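Local coordinates for AT-rich interactive domain-containing protein 4 (Arabidopsis thaliana, PDB 6LQF) that recognises a methylated histone H3 tail and DNA through its linked ARID and PHD domains, and probably regulates transcription, at residues A[158-163]-A[180-185]; A[132-137]-A[154-159]; A[142-147]-A[166-171]; A[67-72]-A[89-94]; A[24-29]-A[63-68]. All blocks are in the same frame, centred on the assembly; numbering follows the deposited sequence.

Contact 1: residues A[158-163]-A[180-185]. With ZN (zinc ion), chain F; ZN (zinc ion), chain G.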
# COMPACT_ATOMS: atom_id res chain seq x y z
N GLY A 158 2.19 3.58 20.67
CA GLY A 158 2.47 3.35 22.10
C GLY A 158 3.77 3.92 22.57
O GLY A 158 3.98 4.08 23.79
N CYS A 159 4.68 4.24 21.66
CA CYS A 159 5.98 4.80 22.09
C CYS A 159 5.94 6.33 22.19
O CYS A 159 6.91 6.97 22.59
CB CYS A 159 7.12 4.37 21.14
SG CYS A 159 7.69 2.64 21.34
N ASP A 160 4.81 6.92 21.83
CA ASP A 160 4.68 8.37 21.90
C ASP A 160 3.84 8.67 23.16
O ASP A 160 2.65 8.43 23.18
CB ASP A 160 4.03 8.92 20.61
CG ASP A 160 4.05 10.42 20.56
OD1 ASP A 160 4.20 11.07 21.64
OD2 ASP A 160 3.91 10.97 19.45
N ARG A 161 4.48 9.18 24.20
CA ARG A 161 3.77 9.37 25.47
C ARG A 161 3.36 10.83 25.72
O ARG A 161 2.99 11.20 26.84
CB ARG A 161 4.63 8.87 26.64
CG ARG A 161 4.93 7.37 26.59
CD ARG A 161 3.70 6.51 26.88
NE ARG A 161 3.34 6.59 28.29
CZ ARG A 161 2.35 5.91 28.86
NH1 ARG A 161 2.11 6.06 30.16
NH2 ARG A 161 1.61 5.07 28.15
N ARG A 162 3.43 11.65 24.69
CA ARG A 162 2.99 13.03 24.81
C ARG A 162 1.50 13.14 25.09
O ARG A 162 0.69 12.45 24.48
CB ARG A 162 3.34 13.81 23.53
CG ARG A 162 4.83 14.03 23.37
CD ARG A 162 5.14 14.72 22.02
NE ARG A 162 4.71 13.90 20.89
CZ ARG A 162 4.63 14.33 19.64
NH1 ARG A 162 4.21 13.53 18.69
NH2 ARG A 162 4.96 15.59 19.35
N PRO A 163 1.12 14.02 26.03
CA PRO A 163 -0.30 14.30 26.26
C PRO A 163 -0.99 14.93 25.06
O PRO A 163 -0.34 15.64 24.29
CB PRO A 163 -0.29 15.29 27.43
CG PRO A 163 1.06 15.17 28.02
CD PRO A 163 1.99 14.78 26.94
N VAL A 180 2.58 14.22 13.81
CA VAL A 180 3.95 14.70 13.69
C VAL A 180 4.70 14.11 14.85
O VAL A 180 4.27 14.27 16.00
CB VAL A 180 4.01 16.23 13.70
CG1 VAL A 180 5.43 16.74 13.74
CG2 VAL A 180 3.28 16.78 12.46
N CYS A 181 5.80 13.43 14.58
CA CYS A 181 6.53 12.68 15.62
C CYS A 181 7.25 13.58 16.63
O CYS A 181 7.38 14.80 16.37
CB CYS A 181 7.54 11.71 14.94
SG CYS A 181 9.14 12.46 14.43
N PRO A 182 7.68 13.03 17.77
CA PRO A 182 8.31 13.87 18.80
C PRO A 182 9.61 14.50 18.30
O PRO A 182 9.96 15.60 18.75
CB PRO A 182 8.58 12.88 19.94
CG PRO A 182 7.59 11.79 19.77
CD PRO A 182 7.45 11.65 18.24
N ASN A 183 10.37 13.81 17.45
CA ASN A 183 11.62 14.39 16.95
C ASN A 183 11.41 15.58 16.01
O ASN A 183 12.23 16.50 16.00
CB ASN A 183 12.45 13.30 16.27
CG ASN A 183 12.89 12.24 17.26
OD1 ASN A 183 12.77 12.45 18.48
ND2 ASN A 183 13.44 11.14 16.78
N CYS A 184 10.32 15.59 15.24
CA CYS A 184 10.02 16.68 14.30
C CYS A 184 9.34 17.88 14.93
O CYS A 184 9.47 19.01 14.46
CB CYS A 184 9.11 16.17 13.18
SG CYS A 184 9.94 15.16 11.97
N SER A 185 8.57 17.64 15.97
CA SER A 185 7.71 18.65 16.55
C SER A 185 8.45 19.90 17.01
O SER A 185 9.46 19.80 17.70
CB SER A 185 6.94 18.06 17.73
OG SER A 185 5.88 17.25 17.24
ZN ZN F . 9.02 13.07 12.20
ZN ZN G . 8.48 1.91 19.33

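Contact 2: residues A[132-137]-A[154-159]. With ZN (zinc ion), chain G.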
# COMPACT_ATOMS: atom_id res chain seq x y z
N GLU A 132 10.88 -0.78 8.09
CA GLU A 132 11.47 0.23 9.00
C GLU A 132 11.16 -0.06 10.45
O GLU A 132 10.09 -0.57 10.77
CB GLU A 132 10.96 1.63 8.68
CG GLU A 132 11.35 2.20 7.34
CD GLU A 132 10.69 3.55 7.15
OE1 GLU A 132 10.83 4.40 8.06
OE2 GLU A 132 10.00 3.73 6.13
N CYS A 133 12.10 0.31 11.31
CA CYS A 133 11.88 0.20 12.76
C CYS A 133 11.21 1.47 13.27
O CYS A 133 11.11 2.48 12.57
CB CYS A 133 13.20 -0.04 13.49
SG CYS A 133 14.34 1.37 13.49
N CYS A 134 10.73 1.41 14.50
CA CYS A 134 10.17 2.57 15.19
C CYS A 134 11.22 3.64 15.44
O CYS A 134 12.30 3.35 15.95
CB CYS A 134 9.57 2.09 16.55
SG CYS A 134 8.93 3.43 17.57
N LEU A 135 10.91 4.87 15.08
CA LEU A 135 11.87 5.97 15.19
C LEU A 135 12.15 6.26 16.64
O LEU A 135 13.20 6.87 16.95
CB LEU A 135 11.35 7.24 14.46
CG LEU A 135 10.05 7.87 14.97
CD1 LEU A 135 10.30 8.95 16.02
CD2 LEU A 135 9.23 8.48 13.82
N ILE A 136 11.22 5.89 17.52
CA ILE A 136 11.45 6.11 18.99
C ILE A 136 12.24 5.00 19.63
O ILE A 136 13.32 5.25 20.17
CB ILE A 136 10.10 6.28 19.73
CG1 ILE A 136 9.40 7.52 19.17
CG2 ILE A 136 10.34 6.45 21.24
CD1 ILE A 136 7.90 7.62 19.50
N CYS A 137 11.73 3.77 19.60
CA CYS A 137 12.37 2.65 20.32
C CYS A 137 13.34 1.79 19.51
O CYS A 137 13.99 0.92 20.07
CB CYS A 137 11.33 1.72 20.92
SG CYS A 137 10.49 0.66 19.69
N TRP A 154 8.40 6.01 10.74
CA TRP A 154 7.31 5.34 11.41
C TRP A 154 7.53 5.19 12.90
O TRP A 154 8.66 5.02 13.30
CB TRP A 154 7.14 3.94 10.84
CG TRP A 154 6.51 3.87 9.45
CD1 TRP A 154 7.13 3.83 8.25
CD2 TRP A 154 5.11 3.76 9.20
NE1 TRP A 154 6.19 3.71 7.23
CE2 TRP A 154 4.95 3.62 7.81
CE3 TRP A 154 3.99 3.68 10.03
CZ2 TRP A 154 3.68 3.51 7.22
CZ3 TRP A 154 2.74 3.57 9.46
CH2 TRP A 154 2.59 3.43 8.09
N ALA A 155 6.48 5.35 13.67
CA ALA A 155 6.55 5.22 15.12
C ALA A 155 5.45 4.31 15.65
O ALA A 155 4.31 4.34 15.18
CB ALA A 155 6.43 6.59 15.78
N HIS A 156 5.75 3.48 16.64
CA HIS A 156 4.65 2.90 17.38
C HIS A 156 3.83 3.96 18.06
O HIS A 156 4.39 4.81 18.79
CB HIS A 156 5.14 2.00 18.53
CG HIS A 156 5.87 0.78 18.09
ND1 HIS A 156 7.21 0.59 18.31
CD2 HIS A 156 5.46 -0.31 17.36
CE1 HIS A 156 7.58 -0.60 17.86
NE2 HIS A 156 6.54 -1.14 17.24
N PHE A 157 2.52 3.87 17.98
CA PHE A 157 1.66 4.82 18.67
C PHE A 157 1.95 4.80 20.16
O PHE A 157 1.99 5.87 20.81
CB PHE A 157 0.21 4.46 18.38
CG PHE A 157 -0.76 5.50 18.82
CD1 PHE A 157 -0.81 6.71 18.16
CD2 PHE A 157 -1.67 5.24 19.84
CE1 PHE A 157 -1.72 7.70 18.56
CE2 PHE A 157 -2.59 6.23 20.24
CZ PHE A 157 -2.60 7.45 19.59
N GLY A 158 2.19 3.58 20.67
CA GLY A 158 2.47 3.35 22.10
C GLY A 158 3.77 3.92 22.57
O GLY A 158 3.98 4.08 23.79
N CYS A 159 4.68 4.24 21.66
CA CYS A 159 5.98 4.80 22.09
C CYS A 159 5.94 6.33 22.19
O CYS A 159 6.91 6.97 22.59
CB CYS A 159 7.12 4.37 21.14
SG CYS A 159 7.69 2.64 21.34
ZN ZN G . 8.48 1.91 19.33
O HOH W 1 11.01 4.68 11.02

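Contact 3: residues A[142-147]-A[166-171]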
# COMPACT_ATOMS: atom_id res chain seq x y z
N ALA A 142 5.42 -5.85 17.16
CA ALA A 142 4.07 -5.83 16.62
C ALA A 142 3.21 -4.82 17.38
O ALA A 142 3.41 -4.61 18.59
CB ALA A 142 3.46 -7.22 16.71
N GLY A 143 2.29 -4.15 16.69
CA GLY A 143 1.46 -3.18 17.36
C GLY A 143 0.92 -2.16 16.39
O GLY A 143 0.97 -2.34 15.18
N ASP A 144 0.36 -1.08 16.94
CA ASP A 144 -0.17 0.01 16.15
C ASP A 144 0.91 1.01 15.81
O ASP A 144 1.61 1.45 16.71
CB ASP A 144 -1.29 0.72 16.88
CG ASP A 144 -2.50 -0.18 17.14
OD1 ASP A 144 -2.70 -1.20 16.43
OD2 ASP A 144 -3.28 0.18 18.05
N TRP A 145 0.99 1.44 14.55
CA TRP A 145 1.98 2.42 14.11
C TRP A 145 1.33 3.60 13.42
O TRP A 145 0.33 3.45 12.70
CB TRP A 145 2.92 1.81 13.08
CG TRP A 145 3.66 0.54 13.41
CD1 TRP A 145 3.15 -0.74 13.56
CD2 TRP A 145 5.09 0.40 13.52
NE1 TRP A 145 4.18 -1.63 13.76
CE2 TRP A 145 5.38 -0.96 13.73
CE3 TRP A 145 6.15 1.32 13.38
CZ2 TRP A 145 6.69 -1.43 13.86
CZ3 TRP A 145 7.45 0.86 13.52
CH2 TRP A 145 7.71 -0.51 13.74
N VAL A 146 1.97 4.76 13.54
CA VAL A 146 1.61 5.93 12.76
C VAL A 146 2.84 6.46 12.01
O VAL A 146 3.98 6.36 12.48
CB VAL A 146 0.98 7.05 13.63
CG1 VAL A 146 0.54 8.16 12.76
CG2 VAL A 146 -0.24 6.57 14.33
N ASN A 147 2.61 7.00 10.80
CA ASN A 147 3.68 7.52 9.97
C ASN A 147 3.76 9.05 10.21
O ASN A 147 2.73 9.75 10.15
CB ASN A 147 3.44 7.23 8.50
CG ASN A 147 4.59 7.69 7.61
OD1 ASN A 147 4.46 8.65 6.84
ND2 ASN A 147 5.71 7.04 7.71
N GLY A 166 -4.44 12.05 19.83
CA GLY A 166 -5.78 11.50 19.73
C GLY A 166 -5.78 10.00 20.02
O GLY A 166 -4.75 9.44 20.34
N ALA A 167 -6.94 9.37 19.93
CA ALA A 167 -7.00 7.91 19.97
C ALA A 167 -6.44 7.38 18.67
O ALA A 167 -6.53 8.05 17.64
CB ALA A 167 -8.42 7.41 20.16
N PHE A 168 -5.89 6.17 18.69
CA PHE A 168 -5.30 5.64 17.47
C PHE A 168 -6.33 5.57 16.34
O PHE A 168 -6.01 5.87 15.19
CB PHE A 168 -4.72 4.25 17.71
CG PHE A 168 -4.19 3.62 16.46
CD1 PHE A 168 -2.99 4.07 15.92
CD2 PHE A 168 -4.87 2.57 15.84
CE1 PHE A 168 -2.46 3.52 14.76
CE2 PHE A 168 -4.39 2.04 14.64
CZ PHE A 168 -3.14 2.49 14.11
N LYS A 169 -7.57 5.24 16.67
CA LYS A 169 -8.59 5.08 15.64
C LYS A 169 -8.85 6.41 14.91
O LYS A 169 -9.28 6.39 13.74
CB LYS A 169 -9.88 4.52 16.28
CG LYS A 169 -10.60 5.51 17.16
CD LYS A 169 -11.89 4.89 17.66
CE LYS A 169 -12.56 5.74 18.72
NZ LYS A 169 -13.60 4.93 19.42
N ASP A 170 -8.54 7.53 15.56
CA ASP A 170 -8.76 8.81 14.90
C ASP A 170 -7.62 9.21 13.97
O ASP A 170 -7.82 10.07 13.13
CB ASP A 170 -9.02 9.89 15.93
CG ASP A 170 -10.39 9.77 16.55
OD1 ASP A 170 -11.35 9.39 15.84
OD2 ASP A 170 -10.51 10.05 17.75
N TYR A 171 -6.48 8.54 14.08
CA TYR A 171 -5.41 8.64 13.10
C TYR A 171 -5.67 7.67 11.94
O TYR A 171 -5.39 8.01 10.79
CB TYR A 171 -4.06 8.31 13.74
CG TYR A 171 -3.67 9.34 14.76
CD1 TYR A 171 -3.01 10.49 14.38
CD2 TYR A 171 -4.01 9.17 16.10
CE1 TYR A 171 -2.68 11.48 15.34
CE2 TYR A 171 -3.68 10.14 17.03
CZ TYR A 171 -3.02 11.29 16.63
OH TYR A 171 -2.67 12.31 17.51

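Contact 4: residues A[67-72]-A[89-94]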
# COMPACT_ATOMS: atom_id res chain seq x y z
N PHE A 67 -0.75 0.18 -9.71
CA PHE A 67 0.45 0.84 -9.19
C PHE A 67 0.24 1.45 -7.81
O PHE A 67 1.05 1.22 -6.88
CB PHE A 67 0.85 1.92 -10.19
CG PHE A 67 2.13 2.62 -9.88
CD1 PHE A 67 3.31 1.92 -9.61
CD2 PHE A 67 2.17 4.00 -9.89
CE1 PHE A 67 4.51 2.62 -9.37
CE2 PHE A 67 3.38 4.67 -9.64
CZ PHE A 67 4.53 3.96 -9.43
N ASN A 68 -0.86 2.19 -7.65
CA ASN A 68 -1.06 2.81 -6.34
C ASN A 68 -1.54 1.79 -5.34
O ASN A 68 -1.18 1.90 -4.16
CB ASN A 68 -2.01 3.98 -6.45
CG ASN A 68 -1.30 5.18 -7.08
OD1 ASN A 68 -0.27 5.62 -6.53
ND2 ASN A 68 -1.76 5.65 -8.22
N LEU A 69 -2.29 0.75 -5.77
CA LEU A 69 -2.69 -0.31 -4.84
C LEU A 69 -1.42 -0.96 -4.27
O LEU A 69 -1.28 -1.17 -3.03
CB LEU A 69 -3.55 -1.36 -5.61
CG LEU A 69 -3.83 -2.69 -4.89
CD1 LEU A 69 -4.54 -2.36 -3.58
CD2 LEU A 69 -4.74 -3.61 -5.76
N TYR A 70 -0.47 -1.29 -5.15
CA TYR A 70 0.78 -1.93 -4.72
C TYR A 70 1.58 -1.03 -3.79
O TYR A 70 1.98 -1.48 -2.73
CB TYR A 70 1.62 -2.28 -5.94
CG TYR A 70 2.87 -3.06 -5.57
CD1 TYR A 70 2.79 -4.42 -5.21
CD2 TYR A 70 4.14 -2.46 -5.68
CE1 TYR A 70 3.93 -5.13 -4.93
CE2 TYR A 70 5.31 -3.19 -5.39
CZ TYR A 70 5.18 -4.53 -5.06
OH TYR A 70 6.33 -5.26 -4.79
N ARG A 71 1.76 0.24 -4.18
CA ARG A 71 2.60 1.16 -3.35
C ARG A 71 2.01 1.32 -1.95
O ARG A 71 2.76 1.30 -0.95
CB ARG A 71 2.75 2.51 -4.02
CG ARG A 71 3.61 2.37 -5.28
CD ARG A 71 4.12 3.66 -5.82
NE ARG A 71 3.05 4.55 -6.18
CZ ARG A 71 3.26 5.79 -6.61
NH1 ARG A 71 4.50 6.26 -6.70
NH2 ARG A 71 2.23 6.57 -6.94
N GLU A 72 0.68 1.43 -1.86
CA GLU A 72 0.10 1.67 -0.56
C GLU A 72 0.21 0.44 0.34
O GLU A 72 0.38 0.54 1.58
CB GLU A 72 -1.36 2.08 -0.67
CG GLU A 72 -1.54 3.47 -1.31
CD GLU A 72 -0.67 4.58 -0.67
OE1 GLU A 72 -0.55 4.61 0.58
OE2 GLU A 72 -0.12 5.47 -1.39
N GLY A 89 -10.16 3.16 3.54
CA GLY A 89 -9.82 4.50 3.97
C GLY A 89 -8.43 5.01 3.66
O GLY A 89 -8.24 6.24 3.61
N GLN A 90 -7.45 4.15 3.49
CA GLN A 90 -6.08 4.59 3.23
C GLN A 90 -5.50 4.01 1.94
O GLN A 90 -4.56 4.59 1.41
CB GLN A 90 -5.14 4.21 4.39
CG GLN A 90 -5.37 5.07 5.61
CD GLN A 90 -4.43 4.67 6.75
OE1 GLN A 90 -3.22 4.45 6.50
NE2 GLN A 90 -4.97 4.60 7.97
N VAL A 91 -6.03 2.91 1.40
CA VAL A 91 -5.48 2.39 0.15
C VAL A 91 -6.30 2.93 -1.00
O VAL A 91 -5.74 3.54 -1.95
CB VAL A 91 -5.48 0.86 0.12
CG1 VAL A 91 -4.99 0.28 -1.21
CG2 VAL A 91 -4.59 0.37 1.26
N PHE A 92 -7.61 2.67 -0.92
CA PHE A 92 -8.53 3.13 -1.98
C PHE A 92 -8.46 4.62 -2.21
O PHE A 92 -8.54 5.07 -3.35
CB PHE A 92 -9.96 2.67 -1.64
CG PHE A 92 -11.03 3.02 -2.67
CD1 PHE A 92 -10.88 2.66 -4.00
CD2 PHE A 92 -12.20 3.64 -2.27
CE1 PHE A 92 -11.90 2.92 -4.93
CE2 PHE A 92 -13.21 3.91 -3.18
CZ PHE A 92 -13.05 3.55 -4.52
N SER A 93 -8.29 5.40 -1.16
CA SER A 93 -8.23 6.87 -1.26
C SER A 93 -7.07 7.39 -2.09
O SER A 93 -7.11 8.56 -2.52
CB SER A 93 -8.22 7.42 0.16
OG SER A 93 -7.04 6.94 0.79
N LYS A 94 -6.05 6.58 -2.33
CA LYS A 94 -4.87 6.98 -3.09
C LYS A 94 -4.89 6.46 -4.51
O LYS A 94 -3.95 6.70 -5.30
CB LYS A 94 -3.60 6.44 -2.45
CG LYS A 94 -3.31 6.93 -1.06
CD LYS A 94 -3.17 8.43 -1.07
CE LYS A 94 -1.87 8.84 -1.70
NZ LYS A 94 -0.74 8.31 -0.92
O HOH W 2 -2.71 6.31 2.30

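Contact 5: residues A[24-29]-A[63-68]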
# COMPACT_ATOMS: atom_id res chain seq x y z
N CYS A 24 10.33 4.35 -9.07
CA CYS A 24 9.89 3.62 -10.25
C CYS A 24 8.65 4.27 -10.86
O CYS A 24 7.71 4.59 -10.12
CB CYS A 24 9.60 2.18 -9.84
SG CYS A 24 9.20 1.06 -11.22
N SER A 25 8.63 4.42 -12.20
CA SER A 25 7.47 4.98 -12.85
C SER A 25 6.39 3.93 -12.97
O SER A 25 6.66 2.73 -12.88
CB SER A 25 7.80 5.52 -14.24
OG SER A 25 8.07 4.45 -15.14
N GLU A 26 5.16 4.42 -13.13
CA GLU A 26 4.04 3.55 -13.32
C GLU A 26 4.21 2.65 -14.52
O GLU A 26 3.92 1.46 -14.44
CB GLU A 26 2.74 4.35 -13.42
CG GLU A 26 1.57 3.42 -13.67
CD GLU A 26 0.21 4.08 -13.60
OE1 GLU A 26 -0.81 3.43 -13.92
OE2 GLU A 26 0.17 5.26 -13.21
N GLU A 27 4.72 3.18 -15.63
CA GLU A 27 4.83 2.33 -16.82
C GLU A 27 5.87 1.23 -16.62
O GLU A 27 5.63 0.05 -16.97
CB GLU A 27 5.13 3.18 -18.04
CG GLU A 27 5.54 2.35 -19.23
CD GLU A 27 5.02 2.93 -20.51
OE1 GLU A 27 5.40 2.36 -21.56
OE2 GLU A 27 4.26 3.95 -20.46
N GLU A 28 7.03 1.57 -16.07
CA GLU A 28 8.04 0.56 -15.80
C GLU A 28 7.52 -0.50 -14.83
O GLU A 28 7.75 -1.69 -15.04
CB GLU A 28 9.29 1.21 -15.20
CG GLU A 28 10.38 0.18 -14.97
CD GLU A 28 11.71 0.78 -14.51
OE1 GLU A 28 11.91 2.01 -14.62
OE2 GLU A 28 12.56 -0.02 -14.07
N PHE A 29 6.80 -0.08 -13.78
CA PHE A 29 6.20 -1.05 -12.87
C PHE A 29 5.22 -1.98 -13.58
O PHE A 29 5.33 -3.21 -13.43
CB PHE A 29 5.50 -0.29 -11.72
CG PHE A 29 4.72 -1.18 -10.84
CD1 PHE A 29 5.37 -1.90 -9.84
CD2 PHE A 29 3.35 -1.31 -10.99
CE1 PHE A 29 4.64 -2.80 -9.01
CE2 PHE A 29 2.63 -2.20 -10.12
CZ PHE A 29 3.29 -2.91 -9.15
N ARG A 63 -10.46 1.72 -14.91
CA ARG A 63 -9.54 0.56 -14.91
C ARG A 63 -8.82 0.46 -13.57
O ARG A 63 -8.43 1.46 -13.01
CB ARG A 63 -8.52 0.67 -16.06
CG ARG A 63 -7.66 -0.61 -16.21
CD ARG A 63 -6.70 -0.46 -17.44
NE ARG A 63 -7.35 0.06 -18.67
CZ ARG A 63 -7.90 -0.74 -19.58
NH1 ARG A 63 -7.88 -2.07 -19.48
NH2 ARG A 63 -8.45 -0.22 -20.65
N LEU A 64 -8.67 -0.74 -13.03
CA LEU A 64 -8.02 -0.91 -11.74
C LEU A 64 -6.59 -0.34 -11.71
O LEU A 64 -5.79 -0.69 -12.58
CB LEU A 64 -8.02 -2.40 -11.44
CG LEU A 64 -7.34 -2.77 -10.13
CD1 LEU A 64 -8.15 -2.25 -8.95
CD2 LEU A 64 -7.22 -4.29 -10.11
N ASP A 65 -6.30 0.51 -10.72
CA ASP A 65 -4.99 1.19 -10.58
C ASP A 65 -4.02 0.35 -9.73
O ASP A 65 -3.89 0.54 -8.48
CB ASP A 65 -5.21 2.57 -9.94
CG ASP A 65 -3.93 3.34 -9.66
OD1 ASP A 65 -2.81 2.90 -10.02
OD2 ASP A 65 -4.07 4.45 -9.08
N LEU A 66 -3.35 -0.58 -10.37
CA LEU A 66 -2.49 -1.54 -9.65
C LEU A 66 -1.26 -0.89 -9.06
O LEU A 66 -0.75 -1.34 -8.02
CB LEU A 66 -2.03 -2.67 -10.59
CG LEU A 66 -3.08 -3.62 -11.04
CD1 LEU A 66 -2.50 -4.46 -12.17
CD2 LEU A 66 -3.41 -4.54 -9.87
N PHE A 67 -0.75 0.18 -9.71
CA PHE A 67 0.45 0.84 -9.19
C PHE A 67 0.24 1.45 -7.81
O PHE A 67 1.05 1.22 -6.88
CB PHE A 67 0.85 1.92 -10.19
CG PHE A 67 2.13 2.62 -9.88
CD1 PHE A 67 3.31 1.92 -9.61
CD2 PHE A 67 2.17 4.00 -9.89
CE1 PHE A 67 4.51 2.62 -9.37
CE2 PHE A 67 3.38 4.67 -9.64
CZ PHE A 67 4.53 3.96 -9.43
N ASN A 68 -0.86 2.19 -7.65
CA ASN A 68 -1.06 2.81 -6.34
C ASN A 68 -1.54 1.79 -5.34
O ASN A 68 -1.18 1.90 -4.16
CB ASN A 68 -2.01 3.98 -6.45
CG ASN A 68 -1.30 5.18 -7.08
OD1 ASN A 68 -0.27 5.62 -6.53
ND2 ASN A 68 -1.76 5.65 -8.22
O HOH W 3 -1.74 1.57 -12.15

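Contact 1: residues A[158-163]-A[180-185]
Polar bonds dominate this meeting of two zinc-bearing loops of the PHD finger, and nearly all of them run through the guanidinium of R162. Within its own loop R162 grips D160 side-on: NE lies 3.0 Å from D160 OD1 and NH1 2.7 Å from D160 OD2, each bond on a syn lone pair and close to the guanidinium plane. OD1 uses its anti lone pair for the backbone N of R162, closing an Asx turn. Across the contact, NH1 gives a nearly straight bond (171°) to V180 O, at 2.8 Å, while NH2 makes a more bent one (137°) to S185 OG. That hydroxyl in turn donates a hydrogen bond to C181 O, which S185 N also bonds. Van der Waals contact comes from P182, whose CG sits 3.7 Å from R162 NE and whose CA lies over the centre of one guanidinium face. Metal bonds flank the network: C181 and C184 SG hold one zinc with C148 and C151, whereas C159 SG binds the other. With NE, NH1 and NH2 all engaged, the guanidinium should be locked in rotation, and its charge is probably largely balanced by D160, whose OD2 also meets Y179 OH.

Contact 2: residues A[132-137]-A[154-159]
The zinc site of the PHD finger built from three cysteines and a histidine is completed here, a CxxC knuckle in 132-137 facing the end of strand 154-156 and the turn after it. C134 and C137 SG bind the zinc at 2.4 Å each, H156 ND1 at 2.1 Å and C159 SG at 2.3 Å; T141 O holds H156 by its NE2. C134 SG also accepts backbone N-H groups, from H156 at 3.3 Å and from C137, so the thiolate charge is probably spread. Beside the metal, L135 N bonds W154 O at 2.9 Å, nearly along the C=O axis, and I136 CD1 packs on A155 CB and C159 CB. At the far end the E132 carboxylate meets the edge of the W154 indole, OE2 3.6 Å from CD1 with the planes 72° apart, and a water accepting from W154 N links E132 OE1 and C133 O. An alanine in place of E132 would lose the carboxylate beside the indole edge and would probably loosen W154, which packs on the modified side chain of the bound peptide. Paired CxxC and HxxC ligands on one zinc are half of the cross-brace typical of PHD fingers.

Contact 3: residues A[142-147]-A[166-171]
The tight part of this contact centres on the ring of F168, covered by D144 on one face and met at its edge by W145 O and V146 CG2. F168 CG stands anti to the backbone N (chi1 176°) and carries the ring from helix 168-172 across to the residues leading into strand 145-147. D144 CB is 3.7 Å from the ring centroid, almost on the normal, a CH-pi contact, and the carboxylate stacks with the ring plane, 10° from parallel, so that OD2 comes 3.6 Å from F168 CD2. W145 O lies in the ring plane, 3.5 Å from F168 CE1, and V146 CG2 touches the same CE1 at 3.8 Å. Packing slackens further along the helix: V146 CG2 reaches Y171 CB only at 4.2 Å, while Y171 OH turns back to accept the N-H of G166 at 2.9 Å. On the looser outer side exposed K169 packs on a phosphate of the bound DNA; on the peptide side D144 OD1 bonds a polar side chain of the bound peptide. An alanine in place of F168 would remove the ring under D144 and would probably leave the helix poorly seated on the strand. V146 N pairs with A155 in strand 154-156, while the peptide forms backbone bonds with G143, W145 and N147, consistent with an added strand along the two-stranded sheet, and another with Y171 on the helix side.

Contact 4: residues A[67-72]-A[89-94]
E72 leaves its helix with CG anti to the carbonyl carbon (chi1 -68°) and then bends at chi2 (-51°), which brings its carboxylate back over the coiled chain of K94, itself bent at chi2, chi3 and chi4. The contact lies in the helical ARID fold, where helix 66-74 packs against 89-94, which includes part of helix 87-91. K94 NZ forms a salt bridge to E72 OE2 at 2.9 Å; the two chains cross at about a right angle, and K94 CG rests 3.6 Å from E72 CD, adding aliphatic contact to the ionic one. The other carboxylate oxygen, E72 OE1, pairs with R76 and with a basic side chain of the bound peptide, and a water 2.7 Å from Q90 O also donates to it. Several positive groups thus surround one carboxylate, which is likely to stay ionised. The carboxamide of Q90 bonds R76, A172 O and a polar side chain of the peptide, so this edge of the ARID domain faces both PHD finger and ligand. Deeper in the helix pair, L69 CD1 meets V91 CG1 at 3.6 Å, and N68 lays CB and CG against K94 O. N68 OD1 accepts a hydrogen bond from R71 NH2 at 2.7 Å, in both the amide and guanidinium planes. K94 NZ approaches E72 OE2 from above the carboxylate plane, 47° out of it.

Contact 5: residues A[24-29]-A[63-68]
An apolar, mainly aromatic contact joins the starts of two helices of the ARID domain, 26-39 and 66-74, and the ring of F67 does most of the work. F67 CG stands anti to the backbone N, which drives the ring into the first turn of the other helix. One face lies on the backbone and stem of E26: E26 CA is 3.8 Å from the ring centroid, almost on the normal, a CH-pi contact, and E26 CB is 3.6 Å from F67 CD2. C24 O meets the ring edge, 3.3 Å from CZ. F29 closes in obliquely, planes 47° apart and CD2 3.5 Å from F67 CD1. Both helices are capped by side chains, S25 OG accepting from E28 N and D65 OD1 from N68 N, while N68 ND2 bonds D65 OD2. The extended E26 chain ends near D65, two like charges whose proximity is probably eased by R96: its NH2 forms a salt bridge with E26 OE1 and its backbone N bonds D65 OD2. Between the two carboxylates a water donates to E26 OE1 and D65 OD1, each at 2.7 Å, and accepts from F67 N at 3.0 Å.

How the contacts relate
From the N terminus, contact 5 closes the first and longest loop, bringing 63-68 back to 24-29. Contact 4 begins on the stretch where contact 5 ends, sharing F67 and N68, and closes a second loop at 89-94; together they tie the ARID helices, with Y70 packing on F29. After the linker the PHD contacts interlock: contact 2 closes 132-137 onto 154-159, contact 3 closes 142-147 onto 166-171 and contact 1 closes 158-163 onto 180-185. None nests inside another; contact 3 crosses both others, while contacts 2 and 1 share G158 and C159. Strands 145-147 and 154-156 join contacts 2 and 3, and L135 on C181 joins contacts 2 and 1. Contacts 3 and 4 approach to about 4 Å between nearest atoms.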